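Local coordinates for suppressor protein MPT5 (Saccharomyces cerevisiae, PDB 5BZ1) that binds short UGUA-containing elements in the 3'-UTRs of target mRNAs through its Pumilio homology domain and regulates their expression after transcription, at residues P377-K380 with T381-Y384; F317-Y320 with A321-L325. One frame throughout, in Å; residues are numbered along the deposited sequence.

From the N terminus, interaction 2 comes first, along helix 318-326 within the eighth Pumilio repeat; interaction 1 follows in the loop that joins helix 354-375 to helix 385-398. Each is local and continuous, so neither closes a long loop; they stand in series, neither nested nor crossed, with centres about 14 Å apart. They touch directly where Tyr384 CE1 packs 3.5 Å from Asn319 CB. The first nucleotide of the RNA, U1 of chain B, contacts both: the helix supplies hydrogen bonds to its base, and the loop adds packing. Thus the last Pumilio repeat and the C-terminal helical pair meet at the 5' end of the bound RNA.

Interaction 1: residues P377-K380 with T381-Y384; sequences PSIK and TTSY. With nucleotides of chain B.
In Thr382, chi1 of 74° puts OG1 between the backbone N and the carbonyl carbon, turned back to Ile379; in Ile379, a similar chi1 (64°) puts CG1 likewise between its own N and carbonyl carbon, and a nearly extended chi2 sends CD1 to 4.0 Å from Thr382 OG1. The hydroxyl donates to the backbone: Thr382 OG1 lies 2.9 Å from Ile379 O, in the carbonyl plane, with a C=O...donor angle of 154°. Ile379 O also receives a weak bond from Thr382 N at 3.1 Å, so main chain and side chain of one threonine grip a single carbonyl. The methyl, Thr382 CG2, lies 3.5 Å from the same Ile379 O and also meets Ile379 CB.

The backbone bond closes a beta-turn over residues 379-382, with Lys380 and Thr381 at its helical central positions and their side chains directed away. The turn bends the chain between helix 354-375 and helix 385-398; Thr382 then leaves it with an extended psi, and Tyr384 stands at the N-cap position of helix 385-398. Ile379 also packs on Ile313 and Arg314, joining the turn to the loop before helix 318-326.

Thr382 OG1 also sits 3.8 Å above the Tyr384 ring plane, over the ring centre. Tyr384 OH is bonded to Ile313 O, which anchors the far end of the ring. Toward the RNA, Tyr384 CB comes within 3.4 Å of C4 of U1 of chain B, while CD2 lies 3.4 Å from O2 of that nucleotide. Next to it, Ser383 OG approaches the ribose O4' of U1 at 3.1 Å.

Interaction 2: residues F317-Y320 with A321-L325; sequences FGNY and ALQTL. With nucleotides of chain B.
Gln323 and Asn319, one helical turn apart, lie side by side and point the same way, their amide planes only 28° apart. Along Gln323, CB and then CG pass the backbone carbonyl of Asn319, CG reaching 3.2 Å from Asn319 O; the chain runs extended beyond CG (chi2 -176°), bringing CD near O4 of U1 of chain B; and NE2 donates to that O4 at 2.9 Å and makes a weak bond to Asn319 OD1. At the other branch, OE1 is held by Lys391. Asn319 reads the rest of the pyrimidine edge: OD1 accepts from U1 N3 at 2.8 Å (165°), and ND2 donates to U1 O2 at 3.0 Å and also bonds Asp315 O. Three bonds thus match the polar edge of uracil, the PUF pattern in which one helix of a repeat reads one base. Tyr320 is wedged between bases: one ring face carries G2 of chain B, with C5 3.4 Å above the ring plane, over its centre, and U1 lies over the opposite face. Thr324 OG1 turns to Glu258. Phe317, Tyr320, Thr324 and Leu325 pack on helix 253-273, Ala321 and Leu325 on helix 288-307, and Gln323 on helix 385-398.

Interaction 1: residues P377-K380 with T381-Y384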
loop_
_atom_site.group_PDB
_atom_site.type_symbol
_atom_site.label_atom_id
_atom_site.label_comp_id
_atom_site.label_asym_id
_atom_site.label_seq_id
_atom_site.Cartn_x
_atom_site.Cartn_y
_atom_site.Cartn_z
ATOM N N PRO A 377 37.272 -17.694 -10.852
ATOM C CA PRO A 377 38.193 -18.267 -9.861
ATOM C C PRO A 377 38.479 -17.335 -8.677
ATOM O O PRO A 377 38.980 -17.806 -7.656
ATOM C CB PRO A 377 39.479 -18.508 -10.667
ATOM C CG PRO A 377 39.385 -17.591 -11.835
ATOM C CD PRO A 377 37.922 -17.518 -12.165
ATOM N N SER A 378 38.168 -16.047 -8.809
ATOM C CA SER A 378 38.444 -15.083 -7.744
ATOM C C SER A 378 37.365 -15.071 -6.655
ATOM O O SER A 378 37.529 -14.420 -5.621
ATOM C CB SER A 378 38.633 -13.674 -8.315
ATOM O OG SER A 378 37.431 -13.175 -8.873
ATOM N N ILE A 379 36.271 -15.793 -6.894
ATOM C CA ILE A 379 35.173 -15.896 -5.932
ATOM C C ILE A 379 34.851 -17.353 -5.584
ATOM O O ILE A 379 33.751 -17.663 -5.115
ATOM C CB ILE A 379 33.891 -15.222 -6.463
ATOM C CG1 ILE A 379 33.377 -15.953 -7.707
ATOM C CG2 ILE A 379 34.148 -13.756 -6.772
ATOM C CD1 ILE A 379 31.890 -15.743 -7.979
ATOM N N LYS A 380 35.822 -18.234 -5.819
ATOM C CA LYS A 380 35.688 -19.673 -5.575
ATOM C C LYS A 380 35.153 -20.004 -4.177
ATOM O O LYS A 380 34.421 -20.981 -3.995
ATOM C CB LYS A 380 37.041 -20.357 -5.795
ATOM C CG LYS A 380 37.070 -21.847 -5.494
ATOM C CD LYS A 380 38.499 -22.365 -5.404
ATOM C CE LYS A 380 38.556 -23.734 -4.738
ATOM N NZ LYS A 380 37.799 -24.768 -5.495
ATOM N N THR A 381 35.516 -19.175 -3.202
ATOM C CA THR A 381 35.083 -19.346 -1.817
ATOM C C THR A 381 33.568 -19.255 -1.630
ATOM O O THR A 381 32.970 -20.098 -0.959
ATOM C CB THR A 381 35.742 -18.302 -0.896
ATOM O OG1 THR A 381 35.669 -17.007 -1.507
ATOM C CG2 THR A 381 37.202 -18.654 -0.647
ATOM N N THR A 382 32.959 -18.226 -2.223
ATOM C CA THR A 382 31.532 -17.925 -2.046
ATOM C C THR A 382 30.610 -19.113 -2.328
ATOM O O THR A 382 30.979 -20.034 -3.054
ATOM C CB THR A 382 31.094 -16.734 -2.930
ATOM O OG1 THR A 382 31.009 -17.146 -4.301
ATOM C CG2 THR A 382 32.085 -15.589 -2.810
ATOM N N SER A 383 29.410 -19.081 -1.752
ATOM C CA SER A 383 28.461 -20.184 -1.881
ATOM C C SER A 383 27.631 -20.090 -3.160
ATOM O O SER A 383 26.941 -21.043 -3.532
ATOM C CB SER A 383 27.527 -20.234 -0.668
ATOM O OG SER A 383 26.598 -19.162 -0.693
ATOM N N TYR A 384 27.704 -18.944 -3.831
ATOM C CA TYR A 384 26.882 -18.694 -5.012
ATOM C C TYR A 384 27.677 -18.678 -6.315
ATOM O O TYR A 384 27.157 -18.275 -7.354
ATOM C CB TYR A 384 26.107 -17.382 -4.855
ATOM C CG TYR A 384 26.966 -16.173 -4.543
ATOM C CD1 TYR A 384 27.610 -15.472 -5.556
ATOM C CD2 TYR A 384 27.109 -15.718 -3.238
ATOM C CE1 TYR A 384 28.384 -14.367 -5.276
ATOM C CE2 TYR A 384 27.881 -14.610 -2.950
ATOM C CZ TYR A 384 28.516 -13.940 -3.974
ATOM O OH TYR A 384 29.287 -12.837 -3.698
ATOM O "O5'" U B 1 22.077 -19.576 0.434
ATOM C "C5'" U B 1 22.956 -19.272 1.508
ATOM C "C4'" U B 1 23.320 -17.809 1.524
ATOM O "O4'" U B 1 24.202 -17.507 0.414
ATOM C "C3'" U B 1 22.167 -16.831 1.360
ATOM O "O3'" U B 1 21.458 -16.614 2.569
ATOM C "C2'" U B 1 22.859 -15.584 0.818
ATOM O "O2'" U B 1 23.469 -14.841 1.864
ATOM C "C1'" U B 1 23.965 -16.196 -0.050
ATOM N N1 U B 1 23.594 -16.256 -1.484
ATOM C C2 U B 1 23.907 -15.153 -2.266
ATOM O O2 U B 1 24.458 -14.161 -1.817
ATOM N N3 U B 1 23.545 -15.251 -3.588
ATOM C C4 U B 1 22.914 -16.318 -4.194
ATOM O O4 U B 1 22.657 -16.250 -5.399
ATOM C C5 U B 1 22.628 -17.422 -3.322
ATOM C C6 U B 1 22.969 -17.362 -2.027
#

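Interaction 2: residues F317-Y320 with A321-L325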
loop_
_atom_site.group_PDB
_atom_site.type_symbol
_atom_site.label_atom_id
_atom_site.label_comp_id
_atom_site.label_asym_id
_atom_site.label_seq_id
_atom_site.Cartn_x
_atom_site.Cartn_y
_atom_site.Cartn_z
ATOM N N PHE A 317 24.846 -8.690 -1.328
ATOM C CA PHE A 317 23.576 -8.325 -1.932
ATOM C C PHE A 317 23.729 -8.001 -3.414
ATOM O O PHE A 317 22.857 -8.335 -4.219
ATOM C CB PHE A 317 22.951 -7.144 -1.182
ATOM C CG PHE A 317 22.679 -7.428 0.269
ATOM C CD1 PHE A 317 21.817 -8.455 0.636
ATOM C CD2 PHE A 317 23.287 -6.675 1.266
ATOM C CE1 PHE A 317 21.562 -8.727 1.976
ATOM C CE2 PHE A 317 23.038 -6.936 2.606
ATOM C CZ PHE A 317 22.174 -7.965 2.962
ATOM N N GLY A 318 24.842 -7.363 -3.764
ATOM C CA GLY A 318 25.119 -6.967 -5.135
ATOM C C GLY A 318 25.126 -8.111 -6.133
ATOM O O GLY A 318 24.784 -7.922 -7.303
ATOM N N ASN A 319 25.507 -9.301 -5.677
ATOM C CA ASN A 319 25.568 -10.459 -6.558
ATOM C C ASN A 319 24.193 -10.835 -7.113
ATOM O O ASN A 319 24.090 -11.377 -8.214
ATOM C CB ASN A 319 26.225 -11.651 -5.852
ATOM C CG ASN A 319 25.283 -12.366 -4.898
ATOM O OD1 ASN A 319 24.558 -13.282 -5.294
ATOM N ND2 ASN A 319 25.295 -11.958 -3.631
ATOM N N TYR A 320 23.142 -10.538 -6.350
ATOM C CA TYR A 320 21.776 -10.806 -6.790
ATOM C C TYR A 320 21.382 -9.899 -7.957
ATOM O O TYR A 320 20.802 -10.352 -8.944
ATOM C CB TYR A 320 20.788 -10.619 -5.632
ATOM C CG TYR A 320 20.851 -11.698 -4.573
ATOM C CD1 TYR A 320 20.291 -12.951 -4.794
ATOM C CD2 TYR A 320 21.460 -11.461 -3.347
ATOM C CE1 TYR A 320 20.343 -13.941 -3.824
ATOM C CE2 TYR A 320 21.520 -12.442 -2.374
ATOM C CZ TYR A 320 20.960 -13.678 -2.618
ATOM O OH TYR A 320 21.017 -14.652 -1.648
ATOM N N ALA A 321 21.684 -8.612 -7.831
ATOM C CA ALA A 321 21.411 -7.662 -8.903
ATOM C C ALA A 321 22.212 -8.021 -10.155
ATOM O O ALA A 321 21.712 -7.911 -11.277
ATOM C CB ALA A 321 21.726 -6.248 -8.453
ATOM N N LEU A 322 23.457 -8.449 -9.957
ATOM C CA LEU A 322 24.305 -8.871 -11.070
ATOM C C LEU A 322 23.716 -10.090 -11.774
ATOM O O LEU A 322 23.610 -10.111 -13.003
ATOM C CB LEU A 322 25.720 -9.185 -10.584
ATOM C CG LEU A 322 26.677 -9.751 -11.636
ATOM C CD1 LEU A 322 26.939 -8.741 -12.737
ATOM C CD2 LEU A 322 27.990 -10.196 -11.004
ATOM N N GLN A 323 23.336 -11.097 -10.990
ATOM C CA GLN A 323 22.737 -12.316 -11.527
ATOM C C GLN A 323 21.445 -12.046 -12.300
ATOM O O GLN A 323 21.170 -12.691 -13.312
ATOM C CB GLN A 323 22.476 -13.329 -10.408
ATOM C CG GLN A 323 23.727 -14.039 -9.894
ATOM C CD GLN A 323 23.407 -15.097 -8.859
ATOM O OE1 GLN A 323 22.755 -16.099 -9.159
ATOM N NE2 GLN A 323 23.858 -14.876 -7.628
ATOM N N THR A 324 20.655 -11.093 -11.816
ATOM C CA THR A 324 19.419 -10.718 -12.492
ATOM C C THR A 324 19.716 -10.118 -13.871
ATOM O O THR A 324 19.034 -10.424 -14.850
ATOM C CB THR A 324 18.597 -9.736 -11.643
ATOM O OG1 THR A 324 18.056 -10.427 -10.511
ATOM C CG2 THR A 324 17.459 -9.128 -12.455
ATOM N N LEU A 325 20.749 -9.283 -13.944
ATOM C CA LEU A 325 21.136 -8.659 -15.205
ATOM C C LEU A 325 21.735 -9.680 -16.175
ATOM O O LEU A 325 21.619 -9.526 -17.392
ATOM C CB LEU A 325 22.132 -7.520 -14.955
ATOM C CG LEU A 325 22.510 -6.658 -16.164
ATOM C CD1 LEU A 325 21.319 -5.831 -16.617
ATOM C CD2 LEU A 325 23.699 -5.757 -15.863
ATOM P P G B 2 19.866 -16.384 2.552
ATOM O OP1 G B 2 19.354 -16.618 3.922
ATOM O OP2 G B 2 19.298 -17.140 1.406
ATOM O "O5'" G B 2 19.710 -14.836 2.232
ATOM C "C5'" G B 2 20.415 -13.862 2.984
ATOM C "C4'" G B 2 19.890 -12.483 2.698
ATOM O "O4'" G B 2 20.155 -12.138 1.318
ATOM C "C3'" G B 2 18.388 -12.317 2.837
ATOM O "O3'" G B 2 17.981 -12.145 4.182
ATOM C "C2'" G B 2 18.100 -11.117 1.943
ATOM O "O2'" G B 2 18.394 -9.899 2.613
ATOM C "C1'" G B 2 19.122 -11.318 0.820
ATOM N N9 G B 2 18.531 -11.968 -0.366
ATOM C C8 G B 2 18.145 -13.281 -0.522
ATOM N N7 G B 2 17.650 -13.518 -1.708
ATOM C C5 G B 2 17.707 -12.301 -2.375
ATOM C C6 G B 2 17.312 -11.941 -3.689
ATOM O O6 G B 2 16.815 -12.649 -4.569
ATOM N N1 G B 2 17.558 -10.597 -3.941
ATOM C C2 G B 2 18.108 -9.716 -3.041
ATOM N N2 G B 2 18.269 -8.454 -3.464
ATOM N N3 G B 2 18.477 -10.036 -1.815
ATOM C C4 G B 2 18.248 -11.336 -1.552
ATOM O "O5'" U B 1 22.077 -19.576 0.434
ATOM C "C5'" U B 1 22.956 -19.272 1.508
ATOM C "C4'" U B 1 23.320 -17.809 1.524
ATOM O "O4'" U B 1 24.202 -17.507 0.414
ATOM C "C3'" U B 1 22.167 -16.831 1.360
ATOM O "O3'" U B 1 21.458 -16.614 2.569
ATOM C "C2'" U B 1 22.859 -15.584 0.818
ATOM O "O2'" U B 1 23.469 -14.841 1.864
ATOM C "C1'" U B 1 23.965 -16.196 -0.050
ATOM N N1 U B 1 23.594 -16.256 -1.484
ATOM C C2 U B 1 23.907 -15.153 -2.266
ATOM O O2 U B 1 24.458 -14.161 -1.817
ATOM N N3 U B 1 23.545 -15.251 -3.588
ATOM C C4 U B 1 22.914 -16.318 -4.194
ATOM O O4 U B 1 22.657 -16.250 -5.399
ATOM C C5 U B 1 22.628 -17.422 -3.322
ATOM C C6 U B 1 22.969 -17.362 -2.027
#